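Local coordinates for protein fervidolysin (Fervidobacterium pennivorans, PDB 1R6V) that degrades keratin into peptides as a calcium-binding, subtilisin-like serine protease, allowing its bacterium to grow on native feathers, at residues Val577-Arg582 with Gln660-Trp665. The protein carries 1 engineered substitution. Residues are numbered along the deposited sequence; the frame is centred on the assembly and turned at random.
Sequences VDPLLR and QPIYVW
Pro-579 and Tyr-663 join two loops of the second beta-sandwich domain: the loop between strands 573-577 and 584-589, which holds a type I beta turn from Asp-578 to Leu-581, and the segment that leads into strand 666-669. Tyr-663 N donates to Pro-579 O at 2.9 Å and a nearly straight 170°, and the same oxygen receives a CA-H...O contact from Ile-662. Apolar side chains meet beside this bond. In Ile-662, chi1 of 171° puts CG1 anti to the backbone N and chi2 of 52° turns CD1 onto Leu-580 CD1, 3.5 Å away and closer than usual for two carbons; these side chains run side by side in the same direction. Leu-581 CD1 reaches the edge of the Tyr-663 ring near its plane, 3.7 Å from CE1, and also touches Pro-661 CG at 3.9 Å. Pro-579 CB meets Trp-665 CB, the two side chains crossing at about a right angle, while the indole NE1 bonds to Ile-526 O. Just past the turn, Arg-582 NE and NH2 each bond one oxygen of Asp-578, NH2 to OD2 at 2.7 Å and NE to OD1 from above the carboxylate plane; backbone Arg-582 N takes the anti lone pair of Asp-578 OD1 at 3.0 Å.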
ATOM      1  N   VAL A 577      11.844  -8.959 -32.790  1.00 19.50           N
ATOM      2  CA  VAL A 577      13.013  -8.929 -31.930  1.00 20.79           C
ATOM      3  C   VAL A 577      12.742  -8.518 -30.490  1.00 20.71           C
ATOM      4  O   VAL A 577      11.719  -7.910 -30.180  1.00 19.82           O
ATOM      5  CB  VAL A 577      14.084  -7.987 -32.568  1.00 21.94           C
ATOM      6  CG1 VAL A 577      13.573  -6.558 -32.608  1.00 21.25           C
ATOM      7  CG2 VAL A 577      15.393  -8.069 -31.832  1.00 23.58           C
ATOM      8  N   ASP A 578      13.668  -8.886 -29.611  1.00 21.82           N
ATOM      9  CA  ASP A 578      13.579  -8.526 -28.207  1.00 20.82           C
ATOM     10  C   ASP A 578      13.837  -7.014 -28.178  1.00 19.59           C
ATOM     11  O   ASP A 578      14.713  -6.517 -28.885  1.00 19.51           O
ATOM     12  CB  ASP A 578      14.655  -9.286 -27.426  1.00 22.42           C
ATOM     13  CG  ASP A 578      14.835  -8.760 -26.020  1.00 24.11           C
ATOM     14  OD1 ASP A 578      15.922  -8.209 -25.739  1.00 23.24           O
ATOM     15  OD2 ASP A 578      13.891  -8.891 -25.207  1.00 26.13           O
ATOM     16  N   PRO A 579      13.068  -6.260 -27.379  1.00 19.54           N
ATOM     17  CA  PRO A 579      13.250  -4.807 -27.303  1.00 19.43           C
ATOM     18  C   PRO A 579      14.626  -4.353 -26.849  1.00 19.26           C
ATOM     19  O   PRO A 579      15.040  -3.233 -27.138  1.00 17.16           O
ATOM     20  CB  PRO A 579      12.139  -4.351 -26.355  1.00 20.55           C
ATOM     21  CG  PRO A 579      11.748  -5.594 -25.615  1.00 25.89           C
ATOM     22  CD  PRO A 579      11.879  -6.687 -26.626  1.00 20.03           C
ATOM     23  N   LEU A 580      15.319  -5.233 -26.133  1.00 20.80           N
ATOM     24  CA  LEU A 580      16.665  -4.953 -25.641  1.00 23.23           C
ATOM     25  C   LEU A 580      17.695  -5.512 -26.609  1.00 23.81           C
ATOM     26  O   LEU A 580      18.898  -5.467 -26.342  1.00 23.26           O
ATOM     27  CB  LEU A 580      16.878  -5.587 -24.264  1.00 25.12           C
ATOM     28  CG  LEU A 580      16.258  -4.901 -23.050  1.00 28.12           C
ATOM     29  CD1 LEU A 580      14.747  -4.929 -23.116  1.00 29.45           C
ATOM     30  CD2 LEU A 580      16.742  -5.625 -21.792  1.00 29.63           C
ATOM     31  N   LEU A 581      17.215  -6.046 -27.728  1.00 23.47           N
ATOM     32  CA  LEU A 581      18.073  -6.618 -28.762  1.00 25.32           C
ATOM     33  C   LEU A 581      18.954  -7.756 -28.256  1.00 26.64           C
ATOM     34  O   LEU A 581      20.081  -7.924 -28.720  1.00 27.78           O
ATOM     35  CB  LEU A 581      18.951  -5.530 -29.389  1.00 25.14           C
ATOM     36  CG  LEU A 581      18.180  -4.338 -29.956  1.00 24.81           C
ATOM     37  CD1 LEU A 581      19.137  -3.325 -30.564  1.00 26.32           C
ATOM     38  CD2 LEU A 581      17.187  -4.837 -30.998  1.00 23.82           C
ATOM     39  N   ARG A 582      18.433  -8.538 -27.314  1.00 26.48           N
ATOM     40  CA  ARG A 582      19.169  -9.674 -26.757  1.00 27.25           C
ATOM     41  C   ARG A 582      19.135 -10.838 -27.752  1.00 27.52           C
ATOM     42  O   ARG A 582      19.999 -11.721 -27.739  1.00 28.32           O
ATOM     43  CB  ARG A 582      18.547 -10.111 -25.420  1.00 28.24           C
ATOM     44  CG  ARG A 582      18.753  -9.120 -24.265  1.00 29.44           C
ATOM     45  CD  ARG A 582      17.956  -9.514 -23.027  1.00 29.59           C
ATOM     46  NE  ARG A 582      16.519  -9.346 -23.223  1.00 30.88           N
ATOM     47  CZ  ARG A 582      15.602  -9.523 -22.279  1.00 31.60           C
ATOM     48  NH1 ARG A 582      15.964  -9.882 -21.052  1.00 31.80           N
ATOM     49  NH2 ARG A 582      14.317  -9.320 -22.557  1.00 31.42           N
ATOM     50  N   GLN A 660      22.944   0.752 -24.230  1.00 29.14           N
ATOM     51  CA  GLN A 660      21.907  -0.004 -23.521  1.00 28.54           C
ATOM     52  C   GLN A 660      20.560   0.306 -24.164  1.00 26.14           C
ATOM     53  O   GLN A 660      19.795   1.121 -23.651  1.00 25.37           O
ATOM     54  CB  GLN A 660      21.846   0.406 -22.044  1.00 31.40           C
ATOM     55  CG  GLN A 660      22.956  -0.134 -21.160  1.00 37.08           C
ATOM     56  CD  GLN A 660      22.998  -1.649 -21.133  1.00 39.22           C
ATOM     57  OE1 GLN A 660      23.696  -2.281 -21.930  1.00 43.23           O
ATOM     58  NE2 GLN A 660      22.239  -2.243 -20.220  1.00 40.52           N
ATOM     59  N   PRO A 661      20.257  -0.340 -25.298  1.00 23.60           N
ATOM     60  CA  PRO A 661      18.989  -0.103 -25.991  1.00 22.28           C
ATOM     61  C   PRO A 661      17.749  -0.712 -25.345  1.00 20.31           C
ATOM     62  O   PRO A 661      17.803  -1.743 -24.682  1.00 18.98           O
ATOM     63  CB  PRO A 661      19.240  -0.708 -27.364  1.00 22.26           C
ATOM     64  CG  PRO A 661      20.063  -1.923 -27.016  1.00 22.22           C
ATOM     65  CD  PRO A 661      21.081  -1.311 -26.042  1.00 24.11           C
ATOM     66  N   ILE A 662      16.634  -0.026 -25.542  1.00 20.69           N
ATOM     67  CA  ILE A 662      15.340  -0.493 -25.093  1.00 20.27           C
ATOM     68  C   ILE A 662      14.352   0.170 -26.048  1.00 18.06           C
ATOM     69  O   ILE A 662      13.948   1.309 -25.852  1.00 17.72           O
ATOM     70  CB  ILE A 662      15.031  -0.125 -23.600  1.00 22.40           C
ATOM     71  CG1 ILE A 662      13.577  -0.456 -23.293  1.00 26.74           C
ATOM     72  CG2 ILE A 662      15.294   1.333 -23.318  1.00 23.77           C
ATOM     73  CD1 ILE A 662      13.212  -1.830 -23.648  1.00 28.55           C
ATOM     74  N   TYR A 663      14.004  -0.545 -27.113  1.00 17.53           N
ATOM     75  CA  TYR A 663      13.081  -0.008 -28.098  1.00 17.58           C
ATOM     76  C   TYR A 663      11.646  -0.163 -27.642  1.00 18.25           C
ATOM     77  O   TYR A 663      11.329  -1.062 -26.863  1.00 17.88           O
ATOM     78  CB  TYR A 663      13.245  -0.713 -29.448  1.00 16.91           C
ATOM     79  CG  TYR A 663      14.458  -0.246 -30.223  1.00 18.81           C
ATOM     80  CD1 TYR A 663      15.688  -0.880 -30.075  1.00 20.19           C
ATOM     81  CD2 TYR A 663      14.380   0.866 -31.064  1.00 20.01           C
ATOM     82  CE1 TYR A 663      16.816  -0.417 -30.744  1.00 21.84           C
ATOM     83  CE2 TYR A 663      15.503   1.339 -31.738  1.00 20.29           C
ATOM     84  CZ  TYR A 663      16.715   0.688 -31.569  1.00 23.21           C
ATOM     85  OH  TYR A 663      17.835   1.152 -32.216  1.00 26.35           O
ATOM     86  N   VAL A 664      10.797   0.737 -28.130  1.00 16.09           N
ATOM     87  CA  VAL A 664       9.368   0.703 -27.837  1.00 16.35           C
ATOM     88  C   VAL A 664       8.930  -0.738 -28.073  1.00 15.63           C
ATOM     89  O   VAL A 664       9.359  -1.395 -29.036  1.00 15.80           O
ATOM     90  CB  VAL A 664       8.607   1.678 -28.781  1.00 15.75           C
ATOM     91  CG1 VAL A 664       7.137   1.338 -28.834  1.00 17.69           C
ATOM     92  CG2 VAL A 664       8.779   3.117 -28.273  1.00 16.86           C
ATOM     93  N   TRP A 665       8.092  -1.245 -27.178  1.00 14.80           N
ATOM     94  CA  TRP A 665       7.637  -2.617 -27.301  1.00 14.84           C
ATOM     95  C   TRP A 665       6.128  -2.753 -27.339  1.00 13.12           C
ATOM     96  O   TRP A 665       5.405  -1.805 -27.035  1.00 14.72           O
ATOM     97  CB  TRP A 665       8.201  -3.462 -26.155  1.00 14.88           C
ATOM     98  CG  TRP A 665       7.711  -3.044 -24.796  1.00 17.61           C
ATOM     99  CD1 TRP A 665       6.593  -3.504 -24.142  1.00 17.70           C
ATOM    100  CD2 TRP A 665       8.317  -2.083 -23.926  1.00 19.17           C
ATOM    101  NE1 TRP A 665       6.472  -2.884 -22.922  1.00 17.62           N
ATOM    102  CE2 TRP A 665       7.515  -2.007 -22.761  1.00 18.93           C
ATOM    103  CE3 TRP A 665       9.462  -1.277 -24.017  1.00 20.24           C
ATOM    104  CZ2 TRP A 665       7.821  -1.157 -21.686  1.00 19.82           C
ATOM    105  CZ3 TRP A 665       9.770  -0.427 -22.946  1.00 21.51           C
ATOM    106  CH2 TRP A 665       8.950  -0.377 -21.796  1.00 21.29           C
TER